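Local coordinates for type VI immunity protein Atu4351 (Agrobacterium fabrum, PDB 6ITW), which probably neutralises its cognate type VI secretion effector, so that the bacterium that makes the toxin, and its kin, are not poisoned by it, at residues W98-T104 with S128-L132; A72-Q78 with R220-S224. All coordinates share one frame. Numbering follows the deposited sequence.

Interaction 1: residues W98-T104 with S128-L132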
ATOM      1  N   TRP A  98       1.286   5.469   5.904  1.00 33.32           N
ATOM      2  CA  TRP A  98       1.946   5.935   7.113  1.00 37.87           C
ATOM      3  C   TRP A  98       0.884   6.314   8.135  1.00 38.10           C
ATOM      4  O   TRP A  98       0.057   7.206   7.884  1.00 38.38           O
ATOM      5  CB  TRP A  98       2.857   7.124   6.824  1.00 37.31           C
ATOM      6  CG  TRP A  98       3.505   7.643   8.053  1.00 41.44           C
ATOM      7  CD1 TRP A  98       3.126   8.742   8.783  1.00 40.79           C
ATOM      8  CD2 TRP A  98       4.640   7.084   8.720  1.00 38.66           C
ATOM      9  NE1 TRP A  98       3.969   8.902   9.855  1.00 39.07           N
ATOM     10  CE2 TRP A  98       4.912   7.904   9.838  1.00 39.93           C
ATOM     11  CE3 TRP A  98       5.465   5.978   8.473  1.00 40.79           C
ATOM     12  CZ2 TRP A  98       5.974   7.648  10.715  1.00 39.41           C
ATOM     13  CZ3 TRP A  98       6.521   5.722   9.344  1.00 39.62           C
ATOM     14  CH2 TRP A  98       6.763   6.556  10.455  1.00 42.69           C
ATOM     15  N   ASN A  99       0.903   5.643   9.279  1.00 38.66           N
ATOM     16  CA  ASN A  99       0.025   5.988  10.391  1.00 41.92           C
ATOM     17  C   ASN A  99       0.809   6.862  11.362  1.00 38.96           C
ATOM     18  O   ASN A  99       1.915   6.489  11.785  1.00 37.22           O
ATOM     19  CB  ASN A  99      -0.504   4.742  11.107  1.00 38.22           C
ATOM     20  CG  ASN A  99      -1.332   5.094  12.335  1.00 44.05           C
ATOM     21  OD1 ASN A  99      -0.794   5.258  13.433  1.00 43.54           O
ATOM     22  ND2 ASN A  99      -2.642   5.240  12.147  1.00 41.27           N
ATOM     23  N   GLU A 100       0.229   8.013  11.723  1.00 37.39           N
ATOM     24  CA  GLU A 100       0.948   8.992  12.540  1.00 43.47           C
ATOM     25  C   GLU A 100       1.271   8.468  13.934  1.00 45.42           C
ATOM     26  O   GLU A 100       2.240   8.925  14.550  1.00 42.97           O
ATOM     27  CB  GLU A 100       0.146  10.280  12.660  1.00 42.27           C
ATOM     28  CG  GLU A 100       0.089  11.091  11.400  1.00 40.34           C
ATOM     29  CD  GLU A 100      -0.896  12.229  11.528  1.00 47.67           C
ATOM     30  OE1 GLU A 100      -0.877  12.902  12.582  1.00 55.08           O
ATOM     31  OE2 GLU A 100      -1.695  12.448  10.590  1.00 43.21           O
ATOM     32  N   ASP A 101       0.494   7.507  14.443  1.00 42.17           N
ATOM     33  CA  ASP A 101       0.716   6.971  15.782  1.00 42.23           C
ATOM     34  C   ASP A 101       1.517   5.682  15.788  1.00 45.77           C
ATOM     35  O   ASP A 101       2.291   5.455  16.724  1.00 46.16           O
ATOM     36  CB  ASP A 101      -0.632   6.738  16.490  1.00 42.36           C
ATOM     37  CG  ASP A 101      -1.505   7.987  16.505  1.00 47.25           C
ATOM     38  OD1 ASP A 101      -1.059   9.026  17.053  1.00 51.64           O
ATOM     39  OD2 ASP A 101      -2.625   7.948  15.947  1.00 45.71           O
ATOM     40  N   TYR A 102       1.366   4.829  14.773  1.00 48.36           N
ATOM     41  CA  TYR A 102       1.971   3.501  14.810  1.00 44.69           C
ATOM     42  C   TYR A 102       2.854   3.208  13.600  1.00 43.50           C
ATOM     43  O   TYR A 102       3.310   2.065  13.440  1.00 42.81           O
ATOM     44  CB  TYR A 102       0.871   2.444  14.969  1.00 45.50           C
ATOM     45  CG  TYR A 102       0.067   2.618  16.253  1.00 44.92           C
ATOM     46  CD1 TYR A 102       0.550   2.162  17.484  1.00 47.01           C
ATOM     47  CD2 TYR A 102      -1.171   3.260  16.234  1.00 53.00           C
ATOM     48  CE1 TYR A 102      -0.200   2.335  18.673  1.00 48.72           C
ATOM     49  CE2 TYR A 102      -1.923   3.448  17.403  1.00 49.90           C
ATOM     50  CZ  TYR A 102      -1.437   2.981  18.616  1.00 51.63           C
ATOM     51  OH  TYR A 102      -2.204   3.169  19.754  1.00 56.50           O
ATOM     52  N   LYS A 103       3.151   4.223  12.776  1.00 43.91           N
ATOM     53  CA  LYS A 103       4.075   4.156  11.638  1.00 43.76           C
ATOM     54  C   LYS A 103       3.566   3.288  10.485  1.00 39.96           C
ATOM     55  O   LYS A 103       2.377   3.298  10.152  1.00 42.26           O
ATOM     56  CB  LYS A 103       5.467   3.638  12.045  1.00 43.66           C
ATOM     57  CG  LYS A 103       5.951   3.884  13.470  1.00 49.80           C
ATOM     58  CD  LYS A 103       6.111   5.335  13.835  1.00 55.63           C
ATOM     59  CE  LYS A 103       6.984   5.471  15.092  1.00 62.59           C
ATOM     60  NZ  LYS A 103       6.669   6.717  15.843  1.00 67.01           N
ATOM     61  N   THR A 104       4.478   2.518   9.891  1.00 37.77           N
ATOM     62  CA  THR A 104       4.235   1.848   8.620  1.00 40.12           C
ATOM     63  C   THR A 104       3.055   0.888   8.718  1.00 43.82           C
ATOM     64  O   THR A 104       2.991   0.037   9.614  1.00 43.87           O
ATOM     65  CB  THR A 104       5.497   1.093   8.185  1.00 42.15           C
ATOM     66  OG1 THR A 104       6.535   2.030   7.872  1.00 46.73           O
ATOM     67  CG2 THR A 104       5.228   0.256   6.964  1.00 41.28           C
ATOM     68  N   SER A 128      10.970   7.106  13.421  1.00 52.68           N
ATOM     69  CA  SER A 128       9.992   7.319  12.353  1.00 53.43           C
ATOM     70  C   SER A 128      10.645   7.418  10.978  1.00 53.06           C
ATOM     71  O   SER A 128      10.315   6.643  10.073  1.00 49.38           O
ATOM     72  CB  SER A 128       9.171   8.581  12.639  1.00 52.35           C
ATOM     73  OG  SER A 128       8.346   8.380  13.768  1.00 54.16           O
ATOM     74  N   ASP A 129      11.558   8.385  10.798  1.00 51.68           N
ATOM     75  CA  ASP A 129      12.254   8.542   9.521  1.00 48.22           C
ATOM     76  C   ASP A 129      12.875   7.230   9.048  1.00 49.22           C
ATOM     77  O   ASP A 129      12.719   6.833   7.886  1.00 48.04           O
ATOM     78  CB  ASP A 129      13.328   9.621   9.643  1.00 45.54           C
ATOM     79  CG  ASP A 129      12.745  10.989   9.773  1.00 46.45           C
ATOM     80  OD1 ASP A 129      12.421  11.385  10.909  1.00 51.16           O
ATOM     81  OD2 ASP A 129      12.566  11.661   8.736  1.00 49.99           O
ATOM     82  N   ILE A 130      13.573   6.540   9.948  1.00 48.74           N
ATOM     83  CA  ILE A 130      14.200   5.262   9.621  1.00 50.12           C
ATOM     84  C   ILE A 130      13.147   4.203   9.300  1.00 45.97           C
ATOM     85  O   ILE A 130      13.326   3.389   8.388  1.00 45.70           O
ATOM     86  CB  ILE A 130      15.101   4.838  10.797  1.00 49.90           C
ATOM     87  CG1 ILE A 130      16.299   5.785  10.909  1.00 52.10           C
ATOM     88  CG2 ILE A 130      15.535   3.384  10.681  1.00 45.05           C
ATOM     89  CD1 ILE A 130      17.003   5.717  12.270  1.00 53.22           C
ATOM     90  N   ASN A 131      12.044   4.193  10.054  1.00 45.82           N
ATOM     91  CA  ASN A 131      10.976   3.213   9.858  1.00 46.29           C
ATOM     92  C   ASN A 131      10.380   3.326   8.461  1.00 44.45           C
ATOM     93  O   ASN A 131      10.227   2.325   7.752  1.00 43.04           O
ATOM     94  CB  ASN A 131       9.883   3.412  10.923  1.00 43.10           C
ATOM     95  CG  ASN A 131       8.749   2.378  10.817  1.00 45.37           C
ATOM     96  OD1 ASN A 131       7.726   2.617  10.170  1.00 49.04           O
ATOM     97  ND2 ASN A 131       8.930   1.236  11.463  1.00 49.92           N
ATOM     98  N   LEU A 132      10.021   4.544   8.051  1.00 42.23           N
ATOM     99  CA  LEU A 132       9.513   4.729   6.700  1.00 42.44           C
ATOM    100  C   LEU A 132      10.588   4.412   5.674  1.00 42.98           C
ATOM    101  O   LEU A 132      10.288   3.863   4.608  1.00 42.99           O
ATOM    102  CB  LEU A 132       8.994   6.152   6.519  1.00 39.97           C
ATOM    103  CG  LEU A 132       8.233   6.425   5.221  1.00 42.61           C
ATOM    104  CD1 LEU A 132       7.366   5.220   4.776  1.00 35.97           C
ATOM    105  CD2 LEU A 132       7.378   7.666   5.399  1.00 33.91           C
TER
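A helix packs here against the turn end of a beta hairpin, with polar side chains and one large aromatic filling the interface. Strands 94-99 and 103-108 are neighbours in the middle of the mixed eight-stranded sheet, and helix 128-137 begins beside the place where they turn. One amide does most of the polar work: N131 OD1 accepts from T104 OG1 at 2.7 Å and from T104 N at 3.3 Å, so that the backbone and the hydroxyl of the same strand residue grip a single oxygen. A turn of helix earlier, K103 NZ donates to S128 OG at 3.1 Å, while that hydroxyl also bonds to the carbonyl of A125.

The hairpin itself is closed by the hydrogen-bonded pair N99 and K103, with N99 N to K103 O at 2.9 Å and K103 N to N99 O at 2.8 Å. Three residues link the strands, and the connection is held by an Asx turn in which N99 OD1 receives D101 N at 2.8 Å; Y102 N reaches the same oxygen at 2.6 Å. K103 has a positive phi of 69°, a departure from the extended strand that lets its CA-to-CB bond and that of T104 both point toward the helix.

W98 supplies the apolar part. W98 CZ3 lies 3.8 Å from L132 CB and W98 CH2 3.8 Å from S128 CB, the ring standing obliquely to these helix atoms. Beyond the two segments, both W98 and L132 rest on L87 of strand 84-90, and W98 also touches P37.

Interaction 2: residues A72-Q78 with R220-S224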
ATOM      1  N   ALA A  72     -11.528   1.964   3.958  1.00 40.33           N
ATOM      2  CA  ALA A  72     -10.995   0.699   4.460  1.00 39.33           C
ATOM      3  C   ALA A  72     -10.886   0.715   5.979  1.00 40.72           C
ATOM      4  O   ALA A  72     -11.104  -0.308   6.638  1.00 40.59           O
ATOM      5  CB  ALA A  72      -9.636   0.398   3.826  1.00 34.22           C
ATOM      6  N   LEU A  73     -10.540   1.862   6.548  1.00 39.51           N
ATOM      7  CA  LEU A  73     -10.282   1.980   7.971  1.00 43.84           C
ATOM      8  C   LEU A  73     -11.413   2.686   8.707  1.00 44.65           C
ATOM      9  O   LEU A  73     -11.268   2.992   9.893  1.00 46.31           O
ATOM     10  CB  LEU A  73      -8.964   2.717   8.202  1.00 39.88           C
ATOM     11  CG  LEU A  73      -7.712   2.086   7.604  1.00 41.76           C
ATOM     12  CD1 LEU A  73      -6.486   2.855   8.094  1.00 40.03           C
ATOM     13  CD2 LEU A  73      -7.610   0.612   7.955  1.00 37.75           C
ATOM     14  N   GLY A  74     -12.524   2.949   8.023  1.00 44.30           N
ATOM     15  CA  GLY A  74     -13.682   3.600   8.594  1.00 43.31           C
ATOM     16  C   GLY A  74     -14.021   3.142   9.993  1.00 47.12           C
ATOM     17  O   GLY A  74     -14.345   1.972  10.216  1.00 44.18           O
ATOM     18  N   GLY A  75     -13.907   4.061  10.947  1.00 50.32           N
ATOM     19  CA  GLY A  75     -14.347   3.825  12.301  1.00 49.68           C
ATOM     20  C   GLY A  75     -13.394   3.047  13.175  1.00 54.32           C
ATOM     21  O   GLY A  75     -13.792   2.631  14.269  1.00 56.33           O
ATOM     22  N   ASP A  76     -12.156   2.832  12.749  1.00 50.71           N
ATOM     23  CA  ASP A  76     -11.221   2.130  13.614  1.00 51.34           C
ATOM     24  C   ASP A  76     -10.668   3.067  14.682  1.00 53.09           C
ATOM     25  O   ASP A  76     -10.396   4.241  14.421  1.00 52.43           O
ATOM     26  CB  ASP A  76     -10.075   1.529  12.809  1.00 48.44           C
ATOM     27  CG  ASP A  76      -9.438   0.364  13.527  1.00 50.46           C
ATOM     28  OD1 ASP A  76      -9.967  -0.768  13.387  1.00 50.73           O
ATOM     29  OD2 ASP A  76      -8.443   0.579  14.255  1.00 46.34           O
ATOM     30  N   LYS A  77     -10.482   2.533  15.889  1.00 58.61           N
ATOM     31  CA  LYS A  77     -10.015   3.360  17.003  1.00 59.08           C
ATOM     32  C   LYS A  77      -8.501   3.515  16.999  1.00 58.79           C
ATOM     33  O   LYS A  77      -7.984   4.604  17.278  1.00 69.25           O
ATOM     34  CB  LYS A  77     -10.461   2.761  18.337  1.00 59.90           C
ATOM     35  CG  LYS A  77     -11.941   2.378  18.400  1.00 72.47           C
ATOM     36  CD  LYS A  77     -12.876   3.577  18.173  1.00 71.51           C
ATOM     37  CE  LYS A  77     -14.337   3.143  18.312  1.00 80.53           C
ATOM     38  NZ  LYS A  77     -15.305   4.202  17.909  1.00 68.83           N
ATOM     39  N   GLN A  78      -7.776   2.443  16.696  1.00 51.72           N
ATOM     40  CA  GLN A  78      -6.318   2.479  16.713  1.00 51.12           C
ATOM     41  C   GLN A  78      -5.705   2.991  15.410  1.00 53.59           C
ATOM     42  O   GLN A  78      -4.752   3.780  15.445  1.00 50.06           O
ATOM     43  CB  GLN A  78      -5.785   1.089  17.011  1.00 52.12           C
ATOM     44  CG  GLN A  78      -6.364   0.490  18.266  1.00 55.66           C
ATOM     45  CD  GLN A  78      -5.673  -0.791  18.631  1.00 58.16           C
ATOM     46  OE1 GLN A  78      -5.724  -1.774  17.884  1.00 60.11           O
ATOM     47  NE2 GLN A  78      -4.997  -0.790  19.775  1.00 62.27           N
ATOM     48  N   ARG A 220      -8.573  -8.805  14.903  1.00 49.22           N
ATOM     49  CA  ARG A 220      -9.937  -8.277  14.950  1.00 45.34           C
ATOM     50  C   ARG A 220     -10.328  -7.783  13.563  1.00 45.02           C
ATOM     51  O   ARG A 220      -9.534  -7.809  12.617  1.00 45.74           O
ATOM     52  CB  ARG A 220     -10.082  -7.139  15.966  1.00 50.62           C
ATOM     53  CG  ARG A 220      -9.156  -5.954  15.712  1.00 49.03           C
ATOM     54  CD  ARG A 220      -9.407  -4.810  16.681  1.00 46.48           C
ATOM     55  NE  ARG A 220      -8.389  -3.755  16.577  1.00 52.74           N
ATOM     56  CZ  ARG A 220      -8.515  -2.647  15.845  1.00 51.72           C
ATOM     57  NH1 ARG A 220      -9.615  -2.430  15.128  1.00 43.33           N
ATOM     58  NH2 ARG A 220      -7.536  -1.750  15.824  1.00 51.80           N
ATOM     59  N   THR A 221     -11.573  -7.333  13.460  1.00 43.14           N
ATOM     60  CA  THR A 221     -12.098  -6.690  12.267  1.00 45.55           C
ATOM     61  C   THR A 221     -11.888  -5.184  12.342  1.00 52.12           C
ATOM     62  O   THR A 221     -12.179  -4.567  13.371  1.00 53.56           O
ATOM     63  CB  THR A 221     -13.579  -7.002  12.126  1.00 47.40           C
ATOM     64  OG1 THR A 221     -13.716  -8.403  11.884  1.00 48.35           O
ATOM     65  CG2 THR A 221     -14.167  -6.229  10.960  1.00 47.34           C
ATOM     66  N   ILE A 222     -11.373  -4.597  11.253  1.00 49.60           N
ATOM     67  CA  ILE A 222     -11.164  -3.157  11.222  1.00 46.38           C
ATOM     68  C   ILE A 222     -12.511  -2.473  11.383  1.00 50.43           C
ATOM     69  O   ILE A 222     -13.530  -2.938  10.849  1.00 47.74           O
ATOM     70  CB  ILE A 222     -10.466  -2.724   9.921  1.00 47.22           C
ATOM     71  CG1 ILE A 222      -9.050  -3.306   9.832  1.00 45.90           C
ATOM     72  CG2 ILE A 222     -10.410  -1.193   9.807  1.00 46.31           C
ATOM     73  CD1 ILE A 222      -8.119  -2.824  10.911  1.00 47.90           C
ATOM     74  N   GLY A 223     -12.525  -1.371  12.147  1.00 52.62           N
ATOM     75  CA  GLY A 223     -13.742  -0.652  12.486  1.00 56.15           C
ATOM     76  C   GLY A 223     -14.545  -1.255  13.618  1.00 60.46           C
ATOM     77  O   GLY A 223     -15.590  -0.693  13.983  1.00 63.45           O
ATOM     78  N   SER A 224     -14.103  -2.382  14.179  1.00 60.45           N
ATOM     79  CA  SER A 224     -14.786  -3.053  15.281  1.00 63.78           C
ATOM     80  C   SER A 224     -13.800  -3.292  16.412  1.00 65.77           C
ATOM     81  O   SER A 224     -12.589  -3.086  16.275  1.00 65.79           O
ATOM     82  CB  SER A 224     -15.396  -4.400  14.850  1.00 62.74           C
ATOM     83  OG  SER A 224     -16.341  -4.246  13.804  1.00 63.88           O
TER
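The carboxylate of D76 and the guanidinium of R220 meet in a two-pronged salt bridge, R220 NH1 donating to D76 OD1 at a very short 2.4 Å and R220 NH2 to D76 OD2 at 3.0 Å. Both acceptors approach near the plane of the guanidinium, as does Q78 OE1, 2.7 Å from R220 NH2. The carboxylate is used further: D76 OD1 also takes the backbone G223 N at 2.9 Å in a nearly straight bond, and OD2 accepts from the backbone amide of L79. One aspartate thus clamps an arginine and a turn of the distant segment while bracing its own loop.

What is brought together are two type II beta turns, L73 to D76 and T221 to S224, closed by D76 N to L73 O and S224 N to T221 O, both 3.0 Å. One lies at the end region of helix 66-73 of the GAD-like domain; the other lies where strand 218-221, the outermost on its side of the eight-stranded sheet, gives way to a turn. G75 and G223 occupy the third position of their turns with positive phi, and the two backbones come so close that D76 CA and G223 CA are 3.9 Å apart. A beta carbon on G223 would clash with the carbonyl of G74, as G74 O already stands 3.5 Å from G223 CA.

Outside this polar centre lies I222: I222 CG2 sits 3.8 Å from L73 CD2 and 3.4 Å from A72 O. I222 and L73 also share V114 of strand 113-116, and F206 touches both I222 and A72.

Two ways of anchoring elements to one sheet are combined here. Interaction 1 holds helix 128-137 on a central hairpin, whereas interaction 2 ties the edge strand 218-221 to the loop at the end of helix 66-73, its two segments being 142 residues apart at their closest ends. The centres of the two interactions are about 18 Å apart, and in sequence the first contact falls wholly between the two halves of the second. They nevertheless touch: Y102 CE2, in the hairpin connection, packs 3.5 Å from Q78 O, while the side chain of that same glutamine bonds to R220. The segment 72-78 is therefore in contact with both the hairpin turn and the C-terminal strand end.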